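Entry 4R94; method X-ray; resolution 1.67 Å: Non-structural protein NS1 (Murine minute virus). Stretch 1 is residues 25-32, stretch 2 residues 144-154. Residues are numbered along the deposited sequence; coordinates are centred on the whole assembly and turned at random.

Stretch 1, residues 25-32: VFSFVFKN
Stretch 2 (144-154) WWRRQLNVYWS

At the apolar centre of the contact lies L149 (chi1 -75°, m; chi2 178°, t). Its CD1 sits over one face of the F28 ring, 3.7 Å from the ring centroid and only 6° off the normal, a CH-pi contact; L149 CD1 is also 3.9 Å from F30 CZ. A branched apolar side chain suits this place: its CD1 methyl touches both rings. F28 (chi1 -60°, m; chi2 -80°) also reaches the helix backbone side, its CZ 3.7 Å from W145 CB and its CE1 3.7 Å from R146 CA.

These residues belong to segments of a longer β-strand (stretch 1) and a longer α-helix (stretch 2) in NS1 of murine minute virus. The two run in nearly the same direction, their axes 10.2 Å apart at closest approach and crossing at -30°; together they bury 434 Å². The strand is extended, with phi/psi -73/155 at F26, -117/155 at F28 and -96/130 at F30, so alternate residues face the helix: F26, F28 and F30 point their CA-to-CB bonds toward it, while V25, S27 and V29 are out of its reach. The helix, with phi/psi near -63/-43 and backbone hydrogen bonds such as L149 N to W145 O and W153 N to L149 O, both 2.9 Å, answers with W145, L149 and W153, one turn between each. Register follows from CA-CA distances: F26 to W145 9.0 Å, F28 to R146 7.5 Å, F30 to W153 8.0 Å.

Toward the start of both stretches, F26 (chi1 -62°, m; chi2 -46°) brings CE2 to 3.8 Å from W145 CD1, over one face of the indole. The ring planes meet obliquely at 48°, with 5.4 Å between the centroids of the F26 ring and the W145 five-membered ring; W145 has chi1 -99°, between wells, and chi2 86°.

Toward the other end, F30 (chi1 -74°, m; chi2 71°) turns its edge to the face of W153 (chi1 179°, t; chi2 -126°). The planes are at 89°, the F30 and W153 five-membered-ring centroids 5.2 Å apart, and F30 CD2 lies 3.6 Å from W153 CD2.

The polar edge has one hydrogen bond across the stretches: W153 NE1 donates to K31 O at 2.8 Å, with an N-H...O angle of 159°. Tryptophan thus offers an apolar face to F30 while its buried N-H finds a backbone acceptor. The K31 CA-to-CB bond points away from the helix, its side chain extended beyond chi1 (65°, p). Flanking F28, R146 (chi1 -169°, t; chi2 -143°, between wells; chi3 67°, p; chi4 78°) points its CA-to-CB bond sideways and leads its end away from the strand, where R146 NH1 donates to N150 OD1 at 2.9 Å.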

# COMPACT_ATOMS: atom_id res chain seq x y z
N VAL A 25 0.58 -14.37 6.11
CA VAL A 25 1.30 -13.27 5.46
C VAL A 25 1.61 -12.18 6.48
O VAL A 25 0.92 -12.05 7.48
CB VAL A 25 0.50 -12.64 4.28
CG1 VAL A 25 0.29 -13.64 3.13
CG2 VAL A 25 -0.82 -12.08 4.75
N PHE A 26 2.64 -11.38 6.21
CA PHE A 26 2.88 -10.18 7.01
C PHE A 26 1.86 -9.10 6.68
O PHE A 26 1.32 -9.04 5.57
CB PHE A 26 4.27 -9.59 6.74
CG PHE A 26 5.43 -10.49 7.08
CD1 PHE A 26 5.47 -11.18 8.28
CD2 PHE A 26 6.50 -10.60 6.21
CE1 PHE A 26 6.57 -11.99 8.59
CE2 PHE A 26 7.58 -11.41 6.51
CZ PHE A 26 7.61 -12.11 7.70
N SER A 27 1.63 -8.21 7.64
CA SER A 27 0.81 -7.04 7.42
C SER A 27 1.64 -5.80 7.69
O SER A 27 2.17 -5.62 8.79
CB SER A 27 -0.42 -7.07 8.34
OG SER A 27 -1.09 -5.82 8.34
N PHE A 28 1.82 -4.98 6.66
CA PHE A 28 2.54 -3.71 6.77
C PHE A 28 1.63 -2.52 6.47
O PHE A 28 0.65 -2.64 5.75
CB PHE A 28 3.72 -3.63 5.80
CG PHE A 28 4.76 -4.70 5.99
CD1 PHE A 28 5.71 -4.58 6.99
CD2 PHE A 28 4.80 -5.80 5.14
CE1 PHE A 28 6.67 -5.54 7.16
CE2 PHE A 28 5.78 -6.78 5.31
CZ PHE A 28 6.69 -6.66 6.34
N VAL A 29 1.98 -1.36 7.01
CA VAL A 29 1.39 -0.11 6.54
C VAL A 29 2.51 0.84 6.15
O VAL A 29 3.47 1.06 6.90
CB VAL A 29 0.49 0.56 7.61
CG1 VAL A 29 -0.02 1.88 7.11
CG2 VAL A 29 -0.68 -0.36 7.93
N PHE A 30 2.41 1.36 4.93
CA PHE A 30 3.31 2.39 4.42
C PHE A 30 2.62 3.72 4.64
O PHE A 30 1.44 3.88 4.29
CB PHE A 30 3.63 2.19 2.94
CG PHE A 30 4.58 1.04 2.65
CD1 PHE A 30 4.17 -0.28 2.80
CD2 PHE A 30 5.86 1.30 2.17
CE1 PHE A 30 5.05 -1.33 2.51
CE2 PHE A 30 6.73 0.27 1.87
CZ PHE A 30 6.33 -1.05 2.03
N LYS A 31 3.32 4.67 5.24
CA LYS A 31 2.69 5.97 5.46
C LYS A 31 3.69 7.10 5.36
O LYS A 31 4.86 6.88 5.08
CB LYS A 31 2.01 6.00 6.83
CG LYS A 31 2.97 5.88 7.98
CD LYS A 31 2.20 5.67 9.28
CE LYS A 31 3.13 5.31 10.41
NZ LYS A 31 2.35 4.91 11.63
N ASN A 32 3.21 8.31 5.58
CA ASN A 32 4.12 9.42 5.84
C ASN A 32 3.47 10.31 6.87
O ASN A 32 2.31 10.11 7.24
CB ASN A 32 4.51 10.19 4.56
CG ASN A 32 3.32 10.75 3.80
OD1 ASN A 32 2.28 11.07 4.36
ND2 ASN A 32 3.50 10.91 2.49
N TRP A 144 12.95 -7.91 10.32
CA TRP A 144 13.91 -7.61 9.26
C TRP A 144 13.21 -7.01 8.04
O TRP A 144 13.71 -6.04 7.46
CB TRP A 144 14.67 -8.88 8.85
CG TRP A 144 15.71 -8.67 7.79
CD1 TRP A 144 17.03 -8.39 7.97
CD2 TRP A 144 15.51 -8.75 6.37
NE1 TRP A 144 17.67 -8.29 6.76
CE2 TRP A 144 16.76 -8.51 5.76
CE3 TRP A 144 14.41 -9.00 5.55
CZ2 TRP A 144 16.93 -8.51 4.38
CZ3 TRP A 144 14.58 -9.01 4.18
CH2 TRP A 144 15.83 -8.76 3.61
N TRP A 145 12.07 -7.58 7.67
CA TRP A 145 11.33 -7.09 6.51
C TRP A 145 10.88 -5.65 6.75
O TRP A 145 11.04 -4.80 5.87
CB TRP A 145 10.12 -7.99 6.21
CG TRP A 145 10.40 -8.97 5.10
CD1 TRP A 145 10.97 -10.21 5.22
CD2 TRP A 145 10.14 -8.79 3.70
NE1 TRP A 145 11.07 -10.81 3.99
CE2 TRP A 145 10.57 -9.96 3.04
CE3 TRP A 145 9.57 -7.75 2.95
CZ2 TRP A 145 10.47 -10.11 1.65
CZ3 TRP A 145 9.46 -7.91 1.57
CH2 TRP A 145 9.91 -9.08 0.94
N ARG A 146 10.34 -5.37 7.94
CA ARG A 146 9.91 -4.00 8.23
C ARG A 146 11.07 -3.02 8.15
O ARG A 146 10.94 -1.93 7.59
CB ARG A 146 9.26 -3.88 9.61
CG ARG A 146 8.54 -2.53 9.83
CD ARG A 146 8.68 -2.02 11.27
NE ARG A 146 10.07 -1.68 11.58
CZ ARG A 146 10.67 -0.56 11.19
NH1 ARG A 146 10.01 0.34 10.47
NH2 ARG A 146 11.95 -0.33 11.51
N ARG A 147 12.22 -3.41 8.69
CA ARG A 147 13.38 -2.52 8.66
C ARG A 147 13.86 -2.24 7.23
O ARG A 147 14.12 -1.09 6.88
CB ARG A 147 14.52 -3.10 9.49
CG ARG A 147 15.75 -2.21 9.49
CD ARG A 147 16.75 -2.64 10.55
NE ARG A 147 17.07 -4.06 10.44
CZ ARG A 147 17.98 -4.55 9.60
NH1 ARG A 147 18.65 -3.74 8.80
NH2 ARG A 147 18.21 -5.86 9.57
N GLN A 148 13.98 -3.29 6.43
CA GLN A 148 14.45 -3.16 5.05
C GLN A 148 13.49 -2.32 4.23
O GLN A 148 13.90 -1.43 3.47
CB GLN A 148 14.62 -4.53 4.40
CG GLN A 148 15.73 -5.34 5.03
CD GLN A 148 17.08 -4.68 4.85
OE1 GLN A 148 17.38 -4.17 3.77
NE2 GLN A 148 17.88 -4.68 5.91
N LEU A 149 12.20 -2.61 4.39
CA LEU A 149 11.18 -1.85 3.70
C LEU A 149 11.25 -0.38 4.09
O LEU A 149 11.08 0.48 3.24
CB LEU A 149 9.78 -2.42 3.99
CG LEU A 149 9.43 -3.72 3.26
CD1 LEU A 149 8.04 -4.18 3.69
CD2 LEU A 149 9.53 -3.60 1.71
N ASN A 150 11.49 -0.08 5.36
CA ASN A 150 11.55 1.32 5.79
C ASN A 150 12.79 1.99 5.22
O ASN A 150 12.75 3.17 4.88
CB ASN A 150 11.55 1.43 7.32
CG ASN A 150 10.88 2.71 7.81
OD1 ASN A 150 10.29 2.72 8.87
ND2 ASN A 150 10.96 3.77 7.03
N VAL A 151 13.89 1.25 5.08
CA VAL A 151 15.07 1.82 4.40
C VAL A 151 14.75 2.25 2.98
O VAL A 151 15.00 3.40 2.59
CB VAL A 151 16.24 0.82 4.36
CG1 VAL A 151 17.37 1.35 3.44
CG2 VAL A 151 16.77 0.59 5.77
N TYR A 152 14.16 1.36 2.19
CA TYR A 152 13.86 1.69 0.80
C TYR A 152 12.77 2.75 0.67
O TYR A 152 12.84 3.62 -0.20
CB TYR A 152 13.48 0.44 0.01
CG TYR A 152 14.67 -0.48 -0.21
CD1 TYR A 152 15.81 -0.03 -0.87
CD2 TYR A 152 14.64 -1.78 0.25
CE1 TYR A 152 16.90 -0.86 -1.07
CE2 TYR A 152 15.72 -2.62 0.07
CZ TYR A 152 16.84 -2.16 -0.59
OH TYR A 152 17.91 -3.01 -0.77
N TRP A 153 11.79 2.71 1.58
CA TRP A 153 10.69 3.67 1.55
C TRP A 153 11.22 5.08 1.81
O TRP A 153 10.91 6.03 1.08
CB TRP A 153 9.62 3.26 2.58
CG TRP A 153 8.41 4.14 2.73
CD1 TRP A 153 7.94 4.69 3.89
CD2 TRP A 153 7.45 4.49 1.71
NE1 TRP A 153 6.76 5.37 3.66
CE2 TRP A 153 6.45 5.28 2.33
CE3 TRP A 153 7.35 4.23 0.33
CZ2 TRP A 153 5.37 5.81 1.63
CZ3 TRP A 153 6.27 4.75 -0.36
CH2 TRP A 153 5.31 5.55 0.28
N SER A 154 12.05 5.21 2.84
CA SER A 154 12.59 6.53 3.18
C SER A 154 13.48 7.02 2.04
O SER A 154 13.45 8.19 1.67
CB SER A 154 13.37 6.48 4.50
OG SER A 154 14.47 5.58 4.42